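Local coordinates for protein sulfhydryl oxidase Erv1p (Arabidopsis thaliana, PDB 2HJ3) that catalyses FAD-dependent disulfide bond formation with oxygen as electron acceptor and is required for import and folding of small cysteine-containing proteins in the mitochondrial intermembrane space, at residues Glu11-Ala16 with Arg49-Arg54; Thr23-Tyr28 with Glu76-Leu81. All coordinates share one frame; numbering follows the deposited sequence.

Interaction 1 (Glu11-Ala16 with Arg49-Arg54); sequences EDLGRA and RMYPCR. With FAD (flavin-adenine dinucleotide), chain K; SO4 (sulfate ion), chain E; SO4 (sulfate ion), chain G.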
loop_
_atom_site.group_PDB
_atom_site.type_symbol
_atom_site.label_atom_id
_atom_site.label_comp_id
_atom_site.label_asym_id
_atom_site.label_seq_id
_atom_site.Cartn_x
_atom_site.Cartn_y
_atom_site.Cartn_z
ATOM N N GLU A 11 8.074 -8.793 9.449
ATOM C CA GLU A 11 6.905 -9.649 9.300
ATOM C C GLU A 11 5.586 -8.899 9.426
ATOM O O GLU A 11 4.651 -9.174 8.677
ATOM C CB GLU A 11 6.939 -10.797 10.316
ATOM C CG GLU A 11 8.092 -11.786 10.141
ATOM C CD GLU A 11 9.431 -11.225 10.603
ATOM O OE1 GLU A 11 9.461 -10.568 11.667
ATOM O OE2 GLU A 11 10.454 -11.451 9.919
ATOM N N ASP A 12 5.498 -7.962 10.368
ATOM C CA ASP A 12 4.269 -7.192 10.546
ATOM C C ASP A 12 3.998 -6.354 9.299
ATOM O O ASP A 12 2.850 -6.215 8.871
ATOM C CB ASP A 12 4.366 -6.267 11.764
ATOM C CG ASP A 12 4.381 -7.025 13.085
ATOM O OD1 ASP A 12 3.422 -7.776 13.361
ATOM O OD2 ASP A 12 5.356 -6.857 13.854
ATOM N N LEU A 13 5.061 -5.795 8.723
ATOM C CA LEU A 13 4.944 -4.973 7.525
ATOM C C LEU A 13 4.414 -5.847 6.395
ATOM O O LEU A 13 3.434 -5.501 5.735
ATOM C CB LEU A 13 6.311 -4.393 7.141
ATOM C CG LEU A 13 6.329 -3.420 5.957
ATOM C CD1 LEU A 13 5.589 -2.159 6.346
ATOM C CD2 LEU A 13 7.756 -3.091 5.548
ATOM N N GLY A 14 5.067 -6.992 6.196
ATOM C CA GLY A 14 4.667 -7.930 5.162
ATOM C C GLY A 14 3.212 -8.330 5.249
ATOM O O GLY A 14 2.496 -8.260 4.253
ATOM N N ARG A 15 2.760 -8.732 6.434
ATOM C CA ARG A 15 1.366 -9.151 6.618
ATOM C C ARG A 15 0.376 -8.041 6.328
ATOM O O ARG A 15 -0.685 -8.280 5.747
ATOM C CB ARG A 15 1.125 -9.664 8.043
ATOM C CG ARG A 15 1.586 -11.092 8.293
ATOM C CD ARG A 15 1.147 -11.576 9.673
ATOM N NE ARG A 15 1.994 -11.064 10.750
ATOM C CZ ARG A 15 3.165 -11.595 11.101
ATOM N NH1 ARG A 15 3.630 -12.667 10.461
ATOM N NH2 ARG A 15 3.876 -11.050 12.085
ATOM N N ALA A 16 0.716 -6.829 6.755
ATOM C CA ALA A 16 -0.140 -5.680 6.537
ATOM C C ALA A 16 -0.229 -5.380 5.038
ATOM O O ALA A 16 -1.315 -5.226 4.481
ATOM C CB ALA A 16 0.418 -4.476 7.290
ATOM N N ARG A 49 10.419 0.158 -5.508
ATOM C CA ARG A 49 11.458 1.098 -5.075
ATOM C C ARG A 49 11.295 1.508 -3.616
ATOM O O ARG A 49 12.274 1.627 -2.886
ATOM C CB ARG A 49 11.410 2.390 -5.885
ATOM C CG ARG A 49 11.667 2.276 -7.356
ATOM C CD ARG A 49 11.165 3.542 -8.004
ATOM N NE ARG A 49 11.205 3.471 -9.452
ATOM C CZ ARG A 49 10.381 4.138 -10.249
ATOM N NH1 ARG A 49 9.446 4.923 -9.732
ATOM N NH2 ARG A 49 10.494 4.017 -11.565
ATOM N N MET A 50 10.046 1.720 -3.208
ATOM C CA MET A 50 9.719 2.208 -1.872
ATOM C C MET A 50 9.409 1.250 -0.718
ATOM O O MET A 50 9.405 1.681 0.428
ATOM C CB MET A 50 8.555 3.196 -1.984
ATOM C CG MET A 50 8.904 4.658 -1.743
ATOM S SD MET A 50 9.937 5.425 -2.997
ATOM C CE MET A 50 11.589 5.153 -2.294
ATOM N N TYR A 51 9.130 -0.021 -0.984
ATOM C CA TYR A 51 8.815 -0.929 0.116
ATOM C C TYR A 51 9.852 -0.788 1.235
ATOM O O TYR A 51 11.046 -0.982 1.014
ATOM C CB TYR A 51 8.753 -2.373 -0.377
ATOM C CG TYR A 51 8.164 -3.314 0.646
ATOM C CD1 TYR A 51 6.842 -3.170 1.069
ATOM C CD2 TYR A 51 8.931 -4.324 1.215
ATOM C CE1 TYR A 51 6.298 -4.011 2.032
ATOM C CE2 TYR A 51 8.400 -5.169 2.188
ATOM C CZ TYR A 51 7.082 -5.009 2.592
ATOM O OH TYR A 51 6.557 -5.832 3.562
ATOM N N PRO A 52 9.397 -0.437 2.456
ATOM C CA PRO A 52 10.178 -0.224 3.686
ATOM C C PRO A 52 11.091 -1.316 4.243
ATOM O O PRO A 52 11.464 -1.250 5.408
ATOM C CB PRO A 52 9.118 0.185 4.706
ATOM C CG PRO A 52 8.081 0.832 3.873
ATOM C CD PRO A 52 7.982 -0.098 2.694
ATOM N N CYS A 53 11.421 -2.329 3.452
ATOM C CA CYS A 53 12.355 -3.368 3.895
ATOM C C CYS A 53 13.318 -3.527 2.726
ATOM O O CYS A 53 12.958 -4.054 1.677
ATOM C CB CYS A 53 11.667 -4.718 4.230
ATOM S SG CYS A 53 12.770 -6.154 3.926
ATOM N N ARG A 54 14.537 -3.035 2.920
ATOM C CA ARG A 54 15.597 -3.063 1.913
ATOM C C ARG A 54 15.645 -4.291 0.992
ATOM O O ARG A 54 15.324 -4.194 -0.190
ATOM C CB ARG A 54 16.948 -2.890 2.613
ATOM C CG ARG A 54 17.046 -1.606 3.441
ATOM C CD ARG A 54 18.144 -1.692 4.500
ATOM N NE ARG A 54 18.200 -0.493 5.336
ATOM C CZ ARG A 54 18.897 -0.396 6.466
ATOM N NH1 ARG A 54 19.605 -1.430 6.910
ATOM N NH2 ARG A 54 18.891 0.739 7.155
HETATM P PA FAD K . 2.470 -13.700 4.574
HETATM O O1A FAD K . 3.377 -14.224 3.515
HETATM O O2A FAD K . 2.639 -12.393 5.275
HETATM O O5B FAD K . 0.914 -13.825 4.613
HETATM C C5B FAD K . -0.336 -13.171 4.488
HETATM C C4B FAD K . -1.268 -14.317 4.816
HETATM O O4B FAD K . -1.969 -14.187 3.551
HETATM C C3B FAD K . -1.120 -15.844 5.073
HETATM O O3B FAD K . -1.050 -16.188 6.457
HETATM C C2B FAD K . -2.196 -16.425 4.266
HETATM O O2B FAD K . -3.468 -16.399 4.835
HETATM C C1B FAD K . -2.144 -15.512 3.035
HETATM N N9A FAD K . -1.384 -15.831 1.864
HETATM C C8A FAD K . -0.184 -16.551 1.646
HETATM N N7A FAD K . 0.254 -16.733 0.437
HETATM C C5A FAD K . -0.700 -16.074 -0.329
HETATM C C6A FAD K . -0.916 -15.893 -1.711
HETATM N N6A FAD K . -0.066 -16.489 -2.572
HETATM N N1A FAD K . -2.044 -15.187 -2.110
HETATM C C2A FAD K . -2.999 -14.692 -1.282
HETATM N N3A FAD K . -2.742 -14.846 0.098
HETATM C C4A FAD K . -1.588 -15.574 0.506
HETATM N N1 FAD K . 10.407 -10.994 3.685
HETATM C C2 FAD K . 11.721 -11.427 3.677
HETATM O O2 FAD K . 12.276 -11.936 4.669
HETATM N N3 FAD K . 12.297 -11.239 2.432
HETATM C C4 FAD K . 11.641 -10.690 1.303
HETATM O O4 FAD K . 12.441 -10.529 0.323
HETATM C C4X FAD K . 10.317 -10.291 1.373
HETATM N N5 FAD K . 9.590 -9.610 0.335
HETATM C C5X FAD K . 8.294 -9.050 0.425
HETATM C C6 FAD K . 7.740 -8.317 -0.648
HETATM C C7 FAD K . 6.450 -7.726 -0.489
HETATM C C7M FAD K . 5.929 -6.883 -1.662
HETATM C C8 FAD K . 5.702 -7.891 0.719
HETATM C C8M FAD K . 4.294 -7.419 1.063
HETATM C C9 FAD K . 6.288 -8.609 1.769
HETATM C C9A FAD K . 7.589 -9.174 1.729
HETATM N N10 FAD K . 8.395 -9.977 2.685
HETATM C C10 FAD K . 9.686 -10.445 2.644
HETATM C "C1'" FAD K . 7.695 -10.452 3.832
HETATM C "C2'" FAD K . 7.001 -11.774 3.791
HETATM O "O2'" FAD K . 6.561 -12.061 2.424
HETATM C "C3'" FAD K . 6.055 -12.048 4.920
HETATM O "O3'" FAD K . 4.959 -11.157 4.804
HETATM C "C4'" FAD K . 6.398 -12.411 6.356
HETATM O "O4'" FAD K . 7.514 -13.343 6.364
HETATM C "C5'" FAD K . 5.354 -13.082 7.151
HETATM O "O5'" FAD K . 4.886 -14.348 6.675
HETATM P P FAD K . 3.499 -14.916 7.118
HETATM O O1P FAD K . 3.991 -16.290 7.111
HETATM O O2P FAD K . 2.855 -14.299 8.301
HETATM O O3P FAD K . 2.626 -14.742 5.768
HETATM S S SO4 E . 13.453 1.146 -11.478
HETATM O O1 SO4 E . 13.544 2.562 -11.068
HETATM O O2 SO4 E . 14.777 0.511 -11.302
HETATM O O3 SO4 E . 12.451 0.450 -10.642
HETATM O O4 SO4 E . 13.044 1.069 -12.895
HETATM S S SO4 G . 7.826 4.859 -13.986
HETATM O O1 SO4 G . 9.009 5.754 -14.004
HETATM O O2 SO4 G . 8.270 3.456 -14.120
HETATM O O3 SO4 G . 7.097 5.034 -12.707
HETATM O O4 SO4 G . 6.932 5.179 -15.121
#

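Interaction 2 (Thr23-Tyr28 with Glu76-Leu81); sequences TLAAQY and EFSQWL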
loop_
_atom_site.group_PDB
_atom_site.type_symbol
_atom_site.label_atom_id
_atom_site.label_comp_id
_atom_site.label_asym_id
_atom_site.label_seq_id
_atom_site.Cartn_x
_atom_site.Cartn_y
_atom_site.Cartn_z
ATOM N N THR A 23 -6.317 -7.604 -0.861
ATOM C CA THR A 23 -7.672 -7.077 -0.732
ATOM C C THR A 23 -7.926 -6.171 -1.917
ATOM O O THR A 23 -9.022 -6.129 -2.461
ATOM C CB THR A 23 -7.875 -6.262 0.558
ATOM O OG1 THR A 23 -7.663 -7.103 1.698
ATOM C CG2 THR A 23 -9.283 -5.705 0.603
ATOM N N LEU A 24 -6.895 -5.444 -2.316
ATOM C CA LEU A 24 -6.998 -4.547 -3.449
ATOM C C LEU A 24 -7.277 -5.317 -4.739
ATOM O O LEU A 24 -8.110 -4.905 -5.549
ATOM C CB LEU A 24 -5.709 -3.748 -3.586
ATOM C CG LEU A 24 -5.632 -2.819 -4.791
ATOM C CD1 LEU A 24 -6.847 -1.902 -4.796
ATOM C CD2 LEU A 24 -4.334 -2.013 -4.737
ATOM N N ALA A 25 -6.589 -6.439 -4.931
ATOM C CA ALA A 25 -6.796 -7.246 -6.129
ATOM C C ALA A 25 -8.159 -7.934 -6.100
ATOM O O ALA A 25 -8.688 -8.320 -7.145
ATOM C CB ALA A 25 -5.689 -8.273 -6.273
ATOM N N ALA A 26 -8.730 -8.089 -4.908
ATOM C CA ALA A 26 -10.043 -8.717 -4.778
ATOM C C ALA A 26 -11.143 -7.757 -5.231
ATOM O O ALA A 26 -12.214 -8.195 -5.662
ATOM C CB ALA A 26 -10.282 -9.152 -3.335
ATOM N N GLN A 27 -10.866 -6.455 -5.137
ATOM C CA GLN A 27 -11.806 -5.401 -5.533
ATOM C C GLN A 27 -11.563 -4.901 -6.963
ATOM O O GLN A 27 -12.404 -4.201 -7.528
ATOM C CB GLN A 27 -11.691 -4.200 -4.583
ATOM C CG GLN A 27 -11.846 -4.538 -3.115
ATOM C CD GLN A 27 -13.245 -4.992 -2.778
ATOM O OE1 GLN A 27 -14.193 -4.207 -2.833
ATOM N NE2 GLN A 27 -13.387 -6.271 -2.434
ATOM N N TYR A 28 -10.409 -5.235 -7.537
ATOM C CA TYR A 28 -10.087 -4.800 -8.894
ATOM C C TYR A 28 -11.258 -5.139 -9.824
ATOM O O TYR A 28 -11.819 -6.229 -9.757
ATOM C CB TYR A 28 -8.809 -5.486 -9.381
ATOM C CG TYR A 28 -8.151 -4.803 -10.564
ATOM C CD1 TYR A 28 -7.597 -3.526 -10.441
ATOM C CD2 TYR A 28 -8.075 -5.434 -11.807
ATOM C CE1 TYR A 28 -6.980 -2.897 -11.530
ATOM C CE2 TYR A 28 -7.464 -4.817 -12.895
ATOM C CZ TYR A 28 -6.915 -3.550 -12.751
ATOM O OH TYR A 28 -6.283 -2.949 -13.826
ATOM N N GLU A 76 -6.699 -11.820 -13.617
ATOM C CA GLU A 76 -5.269 -11.785 -13.918
ATOM C C GLU A 76 -4.465 -11.117 -12.808
ATOM O O GLU A 76 -3.359 -11.547 -12.492
ATOM C CB GLU A 76 -5.004 -11.045 -15.239
ATOM C CG GLU A 76 -5.806 -11.550 -16.428
ATOM C CD GLU A 76 -5.459 -10.822 -17.716
ATOM O OE1 GLU A 76 -5.032 -9.652 -17.645
ATOM O OE2 GLU A 76 -5.625 -11.413 -18.801
ATOM N N PHE A 77 -5.016 -10.060 -12.222
ATOM C CA PHE A 77 -4.331 -9.334 -11.157
ATOM C C PHE A 77 -4.294 -10.161 -9.869
ATOM O O PHE A 77 -3.252 -10.272 -9.234
ATOM C CB PHE A 77 -5.017 -7.983 -10.935
ATOM C CG PHE A 77 -4.265 -7.064 -10.013
ATOM C CD1 PHE A 77 -2.873 -7.006 -10.049
ATOM C CD2 PHE A 77 -4.946 -6.257 -9.106
ATOM C CE1 PHE A 77 -2.171 -6.158 -9.193
ATOM C CE2 PHE A 77 -4.254 -5.408 -8.247
ATOM C CZ PHE A 77 -2.866 -5.357 -8.288
ATOM N N SER A 78 -5.428 -10.754 -9.499
ATOM C CA SER A 78 -5.504 -11.600 -8.305
ATOM C C SER A 78 -4.491 -12.725 -8.402
ATOM O O SER A 78 -3.737 -12.978 -7.463
ATOM C CB SER A 78 -6.876 -12.252 -8.177
ATOM O OG SER A 78 -7.907 -11.302 -8.209
ATOM N N GLN A 79 -4.494 -13.411 -9.540
ATOM C CA GLN A 79 -3.585 -14.532 -9.765
ATOM C C GLN A 79 -2.146 -14.058 -9.731
ATOM O O GLN A 79 -1.328 -14.575 -8.967
ATOM C CB GLN A 79 -3.876 -15.188 -11.116
ATOM C CG GLN A 79 -5.268 -15.791 -11.233
ATOM C CD GLN A 79 -5.464 -16.966 -10.302
ATOM O OE1 GLN A 79 -6.520 -17.104 -9.680
ATOM N NE2 GLN A 79 -4.453 -17.831 -10.205
ATOM N N TRP A 80 -1.839 -13.063 -10.557
ATOM C CA TRP A 80 -0.492 -12.527 -10.621
ATOM C C TRP A 80 0.047 -12.198 -9.229
ATOM O O TRP A 80 1.163 -12.581 -8.877
ATOM C CB TRP A 80 -0.464 -11.264 -11.488
ATOM C CG TRP A 80 0.885 -10.619 -11.509
ATOM C CD1 TRP A 80 1.965 -11.004 -12.242
ATOM C CD2 TRP A 80 1.322 -9.531 -10.690
ATOM N NE1 TRP A 80 3.058 -10.225 -11.929
ATOM C CE2 TRP A 80 2.690 -9.313 -10.977
ATOM C CE3 TRP A 80 0.692 -8.719 -9.740
ATOM C CZ2 TRP A 80 3.440 -8.317 -10.348
ATOM C CZ3 TRP A 80 1.435 -7.730 -9.112
ATOM C CH2 TRP A 80 2.798 -7.537 -9.419
ATOM N N LEU A 81 -0.752 -11.492 -8.436
ATOM C CA LEU A 81 -0.334 -11.104 -7.090
ATOM C C LEU A 81 -0.085 -12.331 -6.213
ATOM O O LEU A 81 0.776 -12.313 -5.339
ATOM C CB LEU A 81 -1.396 -10.203 -6.453
ATOM C CG LEU A 81 -0.965 -9.355 -5.255
ATOM C CD1 LEU A 81 0.281 -8.545 -5.590
ATOM C CD2 LEU A 81 -2.108 -8.435 -4.877
#

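Interaction 1 (Glu11-Ala16 with Arg49-Arg54)
Apolar contact carries this buried junction: Leu13 and Tyr51 reach toward each other tip to tip, with Leu13 CD2 3.6 Å from Tyr51 CZ. Leu13 CG, anti to the backbone N (chi1 -176°), is carried to 3.4 Å from Tyr51 OH. Leu13 CD2 makes an off-centre CH-pi contact, lying 4.1 Å from the Tyr51 ring centroid and 30° off its normal. The same methyl meets Pro52 CB at 3.6 Å.

Polar atoms come close without bonding: Tyr51 OH lies 3.2 Å from Gly14 N, but the angle is too poor for a hydrogen bond.

Both segments touch the cofactor. FAD C7 sits over one face of the Tyr51 ring, offset toward the rim, and the lack of a side chain lets Gly14 CA approach FAD O3' to 3.3 Å. Arg15 NH1 donates to FAD O2P (2.8 Å, 153°).

At the far end Arg49 NE binds O1 of the chain E sulfate, probably a crystallisation ion, at 3.0 Å, while NH1 salt-bridges Asp39 of the second subunit. An alanine in place of Arg49 would probably leave that aspartate without its mate.

Cys53 forms the redox-active disulfide with Cys56. The packing of Leu13 on Tyr51 and Pro52 joins the FAD-binding start of helix 10-27 to the turn carrying Cys53, between helices 34-50 and 54-66, where Tyr51 also packs on Cys56 and Ala57.

Interaction 2 (Thr23-Tyr28 with Glu76-Leu81)
The carbonyl oxygen of Ala25 draws two side chains of helix 74-91: it is hydrogen-bonded to Gln74 NE2, and Ser78 OG lies 3.3 Å from Ala25 O, a close approach that does not count as a hydrogen bond. The first torsion of Ser78 (chi1 -54°) sets OG anti to the carbonyl carbon, a rotation that leaves the hydroxyl placed to bond Gln74 O, one turn back.

Small residues let the backbones come near here. The CA atoms of Ala25 and Ser78 are 5.0 Å apart, and the short helix axes approach to 8.5 Å with their directions 158° apart, close to antiparallel. Ala25 CB points into the other helix and is met there by two larger side chains: Phe77 CD2 at 3.6 Å and Leu81 CD2 at 3.8 Å.

Tyr28, farther along the chain, adds an aromatic contact. The edge of Phe77 is directed at the face of the Tyr28 ring, with centroids 5.1 Å apart and planes at 59°; Phe77 CD2 stands over that face, 3.8 Å from Tyr28 CG. This edge-to-face pair, in which the two side chains cross at about a right angle, puts one ring atom, Phe77 CD2, against both Ala25 and Tyr28. The hydroxyl of Tyr28 is bonded to Ala71 O, which ties the far end of the ring to the chain ahead of helix 74-91.

Val40 of helix 34-50 touches the side chains of both Tyr28 and Phe77, so three helices meet at this point. Such near-antiparallel packing through small side chains, with aromatic and leucine residues filling in around them, forms part of the core of the four-helix bundle of the FAD-binding ERV/ALR sulfhydryl oxidase domain, the piece of the longer protein present here.

In the fold
From the N terminus, helix 10-27 supplies the first segment of both contacts, 11-16 near its start and 23-28 toward its C-terminal end. Interaction 1 closes when the chain reaches 49-54, where helix 34-50 gives way to the turn before helix 54-66; interaction 2 closes later, at 76-81 on helix 74-91. The segments alternate along the sequence, so the two closures cross rather than nest. Their centres lie about 19 Å apart, on opposite sides of the chain's centre. Interaction 1 ties helix 10-27 to the redox-active turn beside the flavin, and interaction 2 ties it to helix 74-91. The dimer links them again: Leu13 packs on Thr23 of the second subunit, and Pro52 on its Leu24.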